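Local coordinates for E3 SUMO-protein ligase SIZ2 (Saccharomyces cerevisiae, PDB 6U75) that acts as a SUMO E3 ligase of the PIAS family, promoting attachment of SUMO to target proteins, and binds zinc and double-stranded DNA, at residues T30-K35 with N117-H122; L80-T85 with A104-Y109. All coordinates share one frame; numbering follows the deposited sequence.

Contact 1: T30-K35 with N117-H122; sequences TKMKFK and NHLDLH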
ATOM      1  N   THR A  30      -9.684   1.752 -26.025  1.00 39.05           N
ATOM      2  CA  THR A  30      -9.931   3.163 -25.750  1.00 39.25           C
ATOM      3  C   THR A  30      -8.620   3.931 -25.840  1.00 39.09           C
ATOM      4  O   THR A  30      -7.604   3.505 -25.279  1.00 40.43           O
ATOM      5  CB  THR A  30     -10.567   3.354 -24.372  1.00 43.09           C
ATOM      6  OG1 THR A  30     -11.866   2.749 -24.357  1.00 56.30           O
ATOM      7  CG2 THR A  30     -10.697   4.833 -24.041  1.00 52.24           C
ATOM      8  N   LYS A  31      -8.647   5.063 -26.533  1.00 40.87           N
ATOM      9  CA  LYS A  31      -7.459   5.859 -26.795  1.00 42.36           C
ATOM     10  C   LYS A  31      -7.541   7.195 -26.071  1.00 40.13           C
ATOM     11  O   LYS A  31      -8.624   7.761 -25.896  1.00 40.47           O
ATOM     12  CB  LYS A  31      -7.286   6.093 -28.299  1.00 41.68           C
ATOM     13  CG  LYS A  31      -7.072   4.820 -29.097  1.00 38.02           C
ATOM     14  CD  LYS A  31      -7.159   5.078 -30.592  1.00 54.70           C
ATOM     15  CE  LYS A  31      -6.231   4.159 -31.369  1.00 57.32           C
ATOM     16  NZ  LYS A  31      -6.337   4.370 -32.839  1.00 79.72           N
ATOM     17  N   MET A  32      -6.380   7.698 -25.650  1.00 43.66           N
ATOM     18  CA  MET A  32      -6.287   8.992 -24.985  1.00 40.58           C
ATOM     19  C   MET A  32      -5.081   9.740 -25.528  1.00 36.45           C
ATOM     20  O   MET A  32      -3.960   9.225 -25.484  1.00 40.92           O
ATOM     21  CB  MET A  32      -6.157   8.831 -23.468  1.00 44.78           C
ATOM     22  CG  MET A  32      -7.314   8.108 -22.805  1.00 50.68           C
ATOM     23  SD  MET A  32      -7.035   7.856 -21.040  1.00 79.71           S
ATOM     24  CE  MET A  32      -6.717   9.535 -20.495  1.00 34.64           C
ATOM     25  N   LYS A  33      -5.308  10.949 -26.028  1.00 42.00           N
ATOM     26  CA  LYS A  33      -4.231  11.852 -26.405  1.00 49.59           C
ATOM     27  C   LYS A  33      -4.089  12.926 -25.337  1.00 50.04           C
ATOM     28  O   LYS A  33      -5.088  13.483 -24.870  1.00 46.38           O
ATOM     29  CB  LYS A  33      -4.499  12.514 -27.759  1.00 52.09           C
ATOM     30  CG  LYS A  33      -5.242  11.651 -28.769  1.00 66.33           C
ATOM     31  CD  LYS A  33      -5.166  12.239 -30.179  1.00 61.95           C
ATOM     32  CE  LYS A  33      -5.813  13.619 -30.281  1.00 53.52           C
ATOM     33  NZ  LYS A  33      -7.288  13.582 -30.078  1.00 63.70           N
ATOM     34  N   PHE A  34      -2.850  13.214 -24.944  1.00 45.85           N
ATOM     35  CA  PHE A  34      -2.621  14.371 -24.089  1.00 40.58           C
ATOM     36  C   PHE A  34      -1.156  14.770 -24.146  1.00 38.97           C
ATOM     37  O   PHE A  34      -0.282  13.970 -24.488  1.00 37.20           O
ATOM     38  CB  PHE A  34      -3.056  14.107 -22.640  1.00 35.00           C
ATOM     39  CG  PHE A  34      -2.265  13.039 -21.946  1.00 42.46           C
ATOM     40  CD1 PHE A  34      -1.093  13.350 -21.276  1.00 39.01           C
ATOM     41  CD2 PHE A  34      -2.704  11.725 -21.944  1.00 46.17           C
ATOM     42  CE1 PHE A  34      -0.367  12.369 -20.629  1.00 33.25           C
ATOM     43  CE2 PHE A  34      -1.983  10.740 -21.298  1.00 44.39           C
ATOM     44  CZ  PHE A  34      -0.812  11.062 -20.639  1.00 46.06           C
ATOM     45  N   LYS A  35      -0.910  16.034 -23.816  1.00 37.37           N
ATOM     46  CA  LYS A  35       0.425  16.603 -23.748  1.00 36.36           C
ATOM     47  C   LYS A  35       0.770  16.918 -22.300  1.00 25.83           C
ATOM     48  O   LYS A  35      -0.114  17.167 -21.475  1.00 31.15           O
ATOM     49  CB  LYS A  35       0.523  17.877 -24.594  1.00 41.32           C
ATOM     50  CG  LYS A  35       0.125  17.682 -26.050  1.00 49.73           C
ATOM     51  CD  LYS A  35      -0.031  19.007 -26.786  1.00 46.23           C
ATOM     52  CE  LYS A  35       1.302  19.547 -27.282  1.00 50.25           C
ATOM     53  NZ  LYS A  35       1.876  18.700 -28.363  1.00 49.29           N
ATOM     54  N   ASN A 117       1.383  12.624 -26.470  1.00 49.18           N
ATOM     55  CA  ASN A 117       1.427  11.343 -25.777  1.00 42.17           C
ATOM     56  C   ASN A 117       0.131  10.586 -26.035  1.00 43.91           C
ATOM     57  O   ASN A 117      -0.964  11.131 -25.844  1.00 44.86           O
ATOM     58  CB  ASN A 117       1.639  11.526 -24.273  1.00 38.35           C
ATOM     59  CG  ASN A 117       2.974  12.164 -23.946  1.00 39.97           C
ATOM     60  OD1 ASN A 117       4.014  11.509 -23.986  1.00 41.28           O
ATOM     61  ND2 ASN A 117       2.949  13.450 -23.614  1.00 44.40           N
ATOM     62  N   HIS A 118       0.265   9.335 -26.466  1.00 57.12           N
ATOM     63  CA  HIS A 118      -0.860   8.458 -26.760  1.00 44.19           C
ATOM     64  C   HIS A 118      -0.882   7.318 -25.752  1.00 39.65           C
ATOM     65  O   HIS A 118       0.138   6.655 -25.537  1.00 49.26           O
ATOM     66  CB  HIS A 118      -0.765   7.898 -28.180  1.00 37.41           C
ATOM     67  CG  HIS A 118      -0.657   8.948 -29.242  1.00 44.20           C
ATOM     68  ND1 HIS A 118      -1.758   9.578 -29.782  1.00 46.10           N
ATOM     69  CD2 HIS A 118       0.422   9.474 -29.867  1.00 45.63           C
ATOM     70  CE1 HIS A 118      -1.361  10.450 -30.692  1.00 54.40           C
ATOM     71  NE2 HIS A 118      -0.042  10.407 -30.762  1.00 51.24           N
ATOM     72  N   LEU A 119      -2.041   7.092 -25.141  1.00 45.90           N
ATOM     73  CA  LEU A 119      -2.246   6.005 -24.189  1.00 39.56           C
ATOM     74  C   LEU A 119      -3.415   5.164 -24.685  1.00 38.50           C
ATOM     75  O   LEU A 119      -4.554   5.641 -24.731  1.00 42.31           O
ATOM     76  CB  LEU A 119      -2.515   6.545 -22.784  1.00 33.41           C
ATOM     77  CG  LEU A 119      -2.837   5.498 -21.714  1.00 29.38           C
ATOM     78  CD1 LEU A 119      -1.642   4.592 -21.468  1.00 32.80           C
ATOM     79  CD2 LEU A 119      -3.274   6.166 -20.421  1.00 39.84           C
ATOM     80  N   ASP A 120      -3.130   3.924 -25.067  1.00 43.11           N
ATOM     81  CA  ASP A 120      -4.150   2.986 -25.506  1.00 37.97           C
ATOM     82  C   ASP A 120      -4.425   1.981 -24.398  1.00 35.91           C
ATOM     83  O   ASP A 120      -3.511   1.559 -23.682  1.00 48.52           O
ATOM     84  CB  ASP A 120      -3.713   2.256 -26.778  1.00 43.04           C
ATOM     85  CG  ASP A 120      -3.162   3.198 -27.832  1.00 51.69           C
ATOM     86  OD1 ASP A 120      -1.929   3.389 -27.876  1.00 65.63           O
ATOM     87  OD2 ASP A 120      -3.961   3.755 -28.612  1.00 53.38           O
ATOM     88  N   LEU A 121      -5.693   1.606 -24.258  1.00 37.56           N
ATOM     89  CA  LEU A 121      -6.132   0.648 -23.251  1.00 35.19           C
ATOM     90  C   LEU A 121      -7.007  -0.381 -23.952  1.00 40.64           C
ATOM     91  O   LEU A 121      -8.130  -0.068 -24.360  1.00 42.34           O
ATOM     92  CB  LEU A 121      -6.887   1.348 -22.123  1.00 47.46           C
ATOM     93  CG  LEU A 121      -7.549   0.472 -21.060  1.00 46.30           C
ATOM     94  CD1 LEU A 121      -6.689  -0.726 -20.700  1.00 67.51           C
ATOM     95  CD2 LEU A 121      -7.827   1.308 -19.824  1.00 41.92           C
ATOM     96  N   HIS A 122      -6.479  -1.591 -24.110  1.00 47.25           N
ATOM     97  CA  HIS A 122      -7.167  -2.673 -24.797  1.00 36.08           C
ATOM     98  C   HIS A 122      -7.825  -3.597 -23.783  1.00 32.74           C
ATOM     99  O   HIS A 122      -7.235  -3.923 -22.747  1.00 45.41           O
ATOM    100  CB  HIS A 122      -6.195  -3.470 -25.668  1.00 29.68           C
ATOM    101  CG  HIS A 122      -5.569  -2.667 -26.763  1.00 35.45           C
ATOM    102  ND1 HIS A 122      -4.467  -1.865 -26.561  1.00 36.47           N
ATOM    103  CD2 HIS A 122      -5.896  -2.536 -28.070  1.00 33.98           C
ATOM    104  CE1 HIS A 122      -4.139  -1.278 -27.699  1.00 38.35           C
ATOM    105  NE2 HIS A 122      -4.991  -1.668 -28.630  1.00 44.52           N
TER

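Contact 2: L80-T85 with A104-Y109; sequences LVFNGT and ANLTPY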
ATOM      1  N   LEU A  80      -2.302  -1.908 -21.191  1.00 36.26           N
ATOM      2  CA  LEU A  80      -1.978  -0.493 -21.284  1.00 38.84           C
ATOM      3  C   LEU A  80      -0.737  -0.319 -22.147  1.00 47.77           C
ATOM      4  O   LEU A  80       0.285  -0.973 -21.911  1.00 51.61           O
ATOM      5  CB  LEU A  80      -1.742   0.107 -19.897  1.00 45.95           C
ATOM      6  CG  LEU A  80      -2.949   0.125 -18.960  1.00 41.83           C
ATOM      7  CD1 LEU A  80      -2.497   0.334 -17.527  1.00 34.08           C
ATOM      8  CD2 LEU A  80      -3.926   1.211 -19.375  1.00 47.57           C
ATOM      9  N   VAL A  81      -0.828   0.560 -23.141  1.00 46.26           N
ATOM     10  CA  VAL A  81       0.273   0.838 -24.054  1.00 39.24           C
ATOM     11  C   VAL A  81       0.449   2.348 -24.096  1.00 40.68           C
ATOM     12  O   VAL A  81      -0.417   3.063 -24.615  1.00 43.49           O
ATOM     13  CB  VAL A  81       0.019   0.276 -25.460  1.00 31.61           C
ATOM     14  CG1 VAL A  81       1.210   0.551 -26.364  1.00 37.62           C
ATOM     15  CG2 VAL A  81      -0.273  -1.216 -25.389  1.00 43.46           C
ATOM     16  N   PHE A  82       1.561   2.834 -23.554  1.00 38.16           N
ATOM     17  CA  PHE A  82       1.860   4.260 -23.506  1.00 37.50           C
ATOM     18  C   PHE A  82       2.992   4.540 -24.486  1.00 39.51           C
ATOM     19  O   PHE A  82       4.137   4.135 -24.255  1.00 53.71           O
ATOM     20  CB  PHE A  82       2.228   4.691 -22.087  1.00 43.74           C
ATOM     21  CG  PHE A  82       2.298   6.180 -21.905  1.00 38.91           C
ATOM     22  CD1 PHE A  82       1.150   6.953 -21.961  1.00 42.64           C
ATOM     23  CD2 PHE A  82       3.509   6.808 -21.671  1.00 41.27           C
ATOM     24  CE1 PHE A  82       1.209   8.322 -21.794  1.00 32.81           C
ATOM     25  CE2 PHE A  82       3.574   8.177 -21.502  1.00 46.39           C
ATOM     26  CZ  PHE A  82       2.422   8.935 -21.564  1.00 39.31           C
ATOM     27  N   ASN A  83       2.669   5.224 -25.582  1.00 44.47           N
ATOM     28  CA  ASN A  83       3.652   5.573 -26.607  1.00 46.47           C
ATOM     29  C   ASN A  83       4.295   4.323 -27.204  1.00 40.06           C
ATOM     30  O   ASN A  83       5.509   4.261 -27.406  1.00 43.48           O
ATOM     31  CB  ASN A  83       4.715   6.520 -26.045  1.00 43.82           C
ATOM     32  CG  ASN A  83       4.146   7.873 -25.663  1.00 52.45           C
ATOM     33  OD1 ASN A  83       3.287   8.416 -26.358  1.00 50.22           O
ATOM     34  ND2 ASN A  83       4.621   8.423 -24.552  1.00 43.06           N
ATOM     35  N   GLY A  84       3.471   3.314 -27.490  1.00 48.30           N
ATOM     36  CA  GLY A  84       3.932   2.091 -28.109  1.00 47.68           C
ATOM     37  C   GLY A  84       4.497   1.057 -27.161  1.00 50.36           C
ATOM     38  O   GLY A  84       4.482  -0.136 -27.489  1.00 47.32           O
ATOM     39  N   THR A  85       4.993   1.468 -25.997  1.00 44.08           N
ATOM     40  CA  THR A  85       5.578   0.548 -25.031  1.00 36.37           C
ATOM     41  C   THR A  85       4.500   0.037 -24.084  1.00 48.30           C
ATOM     42  O   THR A  85       3.789   0.828 -23.458  1.00 51.22           O
ATOM     43  CB  THR A  85       6.690   1.239 -24.241  1.00 43.73           C
ATOM     44  OG1 THR A  85       7.752   1.616 -25.127  1.00 60.50           O
ATOM     45  CG2 THR A  85       7.236   0.320 -23.157  1.00 34.96           C
ATOM     46  N   ALA A 104       0.011   3.092 -12.514  1.00 29.73           N
ATOM     47  CA  ALA A 104       0.995   2.792 -13.545  1.00 39.79           C
ATOM     48  C   ALA A 104       1.938   3.977 -13.696  1.00 36.54           C
ATOM     49  O   ALA A 104       1.492   5.127 -13.759  1.00 36.94           O
ATOM     50  CB  ALA A 104       0.316   2.481 -14.879  1.00 42.29           C
ATOM     51  N   ASN A 105       3.237   3.694 -13.755  1.00 33.80           N
ATOM     52  CA  ASN A 105       4.260   4.728 -13.861  1.00 30.94           C
ATOM     53  C   ASN A 105       4.513   5.024 -15.334  1.00 29.10           C
ATOM     54  O   ASN A 105       5.056   4.185 -16.059  1.00 43.34           O
ATOM     55  CB  ASN A 105       5.543   4.287 -13.162  1.00 34.09           C
ATOM     56  CG  ASN A 105       6.625   5.349 -13.202  1.00 36.88           C
ATOM     57  OD1 ASN A 105       6.339   6.540 -13.325  1.00 36.89           O
ATOM     58  ND2 ASN A 105       7.877   4.921 -13.099  1.00 45.53           N
ATOM     59  N   LEU A 106       4.123   6.218 -15.775  1.00 26.72           N
ATOM     60  CA  LEU A 106       4.330   6.657 -17.148  1.00 26.07           C
ATOM     61  C   LEU A 106       5.597   7.486 -17.321  1.00 37.37           C
ATOM     62  O   LEU A 106       5.905   7.891 -18.447  1.00 46.46           O
ATOM     63  CB  LEU A 106       3.126   7.480 -17.621  1.00 35.95           C
ATOM     64  CG  LEU A 106       1.738   6.869 -17.413  1.00 30.28           C
ATOM     65  CD1 LEU A 106       0.664   7.881 -17.774  1.00 26.94           C
ATOM     66  CD2 LEU A 106       1.570   5.596 -18.227  1.00 37.35           C
ATOM     67  N   THR A 107       6.338   7.737 -16.243  1.00 39.95           N
ATOM     68  CA  THR A 107       7.449   8.686 -16.307  1.00 37.52           C
ATOM     69  C   THR A 107       8.498   8.313 -17.345  1.00 41.69           C
ATOM     70  O   THR A 107       8.849   9.175 -18.170  1.00 36.81           O
ATOM     71  CB  THR A 107       8.084   8.819 -14.918  1.00 41.45           C
ATOM     72  OG1 THR A 107       7.060   9.000 -13.933  1.00 47.86           O
ATOM     73  CG2 THR A 107       9.033  10.010 -14.878  1.00 44.44           C
ATOM     74  N   PRO A 108       9.038   7.090 -17.371  1.00 51.96           N
ATOM     75  CA  PRO A 108      10.170   6.816 -18.273  1.00 51.07           C
ATOM     76  C   PRO A 108       9.800   6.797 -19.746  1.00 45.87           C
ATOM     77  O   PRO A 108      10.692   6.955 -20.589  1.00 44.63           O
ATOM     78  CB  PRO A 108      10.665   5.441 -17.808  1.00 42.49           C
ATOM     79  CG  PRO A 108       9.468   4.796 -17.217  1.00 46.07           C
ATOM     80  CD  PRO A 108       8.660   5.899 -16.589  1.00 49.00           C
ATOM     81  N   TYR A 109       8.525   6.613 -20.088  1.00 41.71           N
ATOM     82  CA  TYR A 109       8.099   6.502 -21.475  1.00 42.03           C
ATOM     83  C   TYR A 109       7.467   7.788 -21.996  1.00 39.65           C
ATOM     84  O   TYR A 109       6.809   7.770 -23.041  1.00 45.23           O
ATOM     85  CB  TYR A 109       7.128   5.330 -21.622  1.00 38.05           C
ATOM     86  CG  TYR A 109       7.550   4.113 -20.830  1.00 42.61           C
ATOM     87  CD1 TYR A 109       8.686   3.393 -21.177  1.00 53.24           C
ATOM     88  CD2 TYR A 109       6.817   3.687 -19.731  1.00 42.99           C
ATOM     89  CE1 TYR A 109       9.080   2.283 -20.452  1.00 52.39           C
ATOM     90  CE2 TYR A 109       7.201   2.577 -19.001  1.00 51.40           C
ATOM     91  CZ  TYR A 109       8.333   1.881 -19.366  1.00 55.21           C
ATOM     92  OH  TYR A 109       8.717   0.776 -18.641  1.00 71.83           O
TER

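Contact 1: T30-K35 with N117-H122
Thr30 makes two backbone bonds to Leu121. Its N gives a nearly straight bond to Leu121 O (2.9 Å, 168° at the hydrogen), and its O accepts from Leu121 N. Lys31 sits in a non-hydrogen-bonded pair with Asp120. The two side chains run side by side, and Lys31 CG rests 3.3 Å from Asp120 OD2. The ammonium does not reach the carboxylate: Lys31 NZ stays 4.9 Å from Asp120 OD2. Opposite charges at that distance may still attract, but no salt bridge forms. Met32 returns to the hydrogen-bonded pattern, with Leu119. Its N to Leu119 O bond is markedly bent, 134° at the hydrogen. The Met32 chain is extended to SD, which lies alongside Leu119 CD2 at 4.2 Å.

Here strands 28-34 and 117-123 are antiparallel neighbours in a four-stranded sheet of the PINIT domain, and 28-34 is an outermost strand of that sheet. Thr30, Met32 and Phe34 share one face with Asn117, Leu119 and Leu121. Lys31, Lys33, His118 and Asp120 occupy the more exposed face.

Lys33 lies beside His118, its CG 4.2 Å from His118 ND1, and the rest of the chain bends off from His118. Phe34 N bonds to Asn117 O. Phe34 O accepts from Asn117 N and also, weakly, from Asn117 ND2 (3.4 Å). With CG lying between the backbone N and the carbonyl carbon (chi1 65°), the Phe34 ring takes Asn117 CB over one face, toward the rim. Lys35 NZ bonds to Thr114 O.

Contact 2: L80-T85 with A104-Y109
Phe82 has CG anti to its backbone N (chi1 -169°), which sets the ring against Leu106 and Tyr109. Leu106 has CG beside its own N (chi1 -50°), and the side chains of Phe82 and Leu106 cross at about a right angle. Leu106 CD2 lies over one face of the Phe82 ring, 4.1 Å from the centroid, in a CH-pi contact. The opposite face carries Asn83 CG, offset toward the rim. Tyr109 CB meets the ring edge in plane, 3.9 Å from Phe82 CD2.

Phe82 to Thr85 form a type I' beta turn, closed by backbone bonds between Phe82 and Thr85 in both directions. The turn joins strand 79-82 to the short strand 85-86, making a beta hairpin in the PINIT domain. At the last residue of the turn, Thr85 CG2 is anti to the backbone N and sits over one face of the Tyr109 ring, 3.8 Å from Tyr109 CE1. Pro108 CG packs on the other face, so the phenol ring is held between a methyl and a proline. At the far end, Leu80 CD1 touches Ala104 CB at 4.4 Å.

One hydrogen bond crosses the contact. Asn83 ND2 donates to Tyr109 O at 2.7 Å. ND2 lies in the plane of the Tyr109 carbonyl, and the acceptor lies close to the Asn83 amide plane. The same ND2 also bonds to Asn117 OD1, and Asn83 OD1 accepts from His118 N. Three bonds thus fix the rotation of this amide. The contact is thus largely apolar, with one side-chain amide, Asn83, linking the hairpin turn both to 104-109 and to strand 117-123.

Contacts 1 and 2 both lie in the PINIT domain, away from the zinc site, with centres about 10 Å apart. Both reach the same sheet, where strands 117-123 and 79-82 are neighbours. Contact 1 joins two strands within it by regular backbone bonding. Contact 2 instead ties its hairpin to 104-109, whose strand 104-105 belongs to the other sheet, mainly by side-chain packing. Each is partly buried. Contact 1 has one largely buried, mostly apolar face and one more exposed polar face, while contact 2 has no fully exposed residue among those that touch. Apolar packing continues between them: Phe34 CZ lies 3.6 Å from Phe82 CE1.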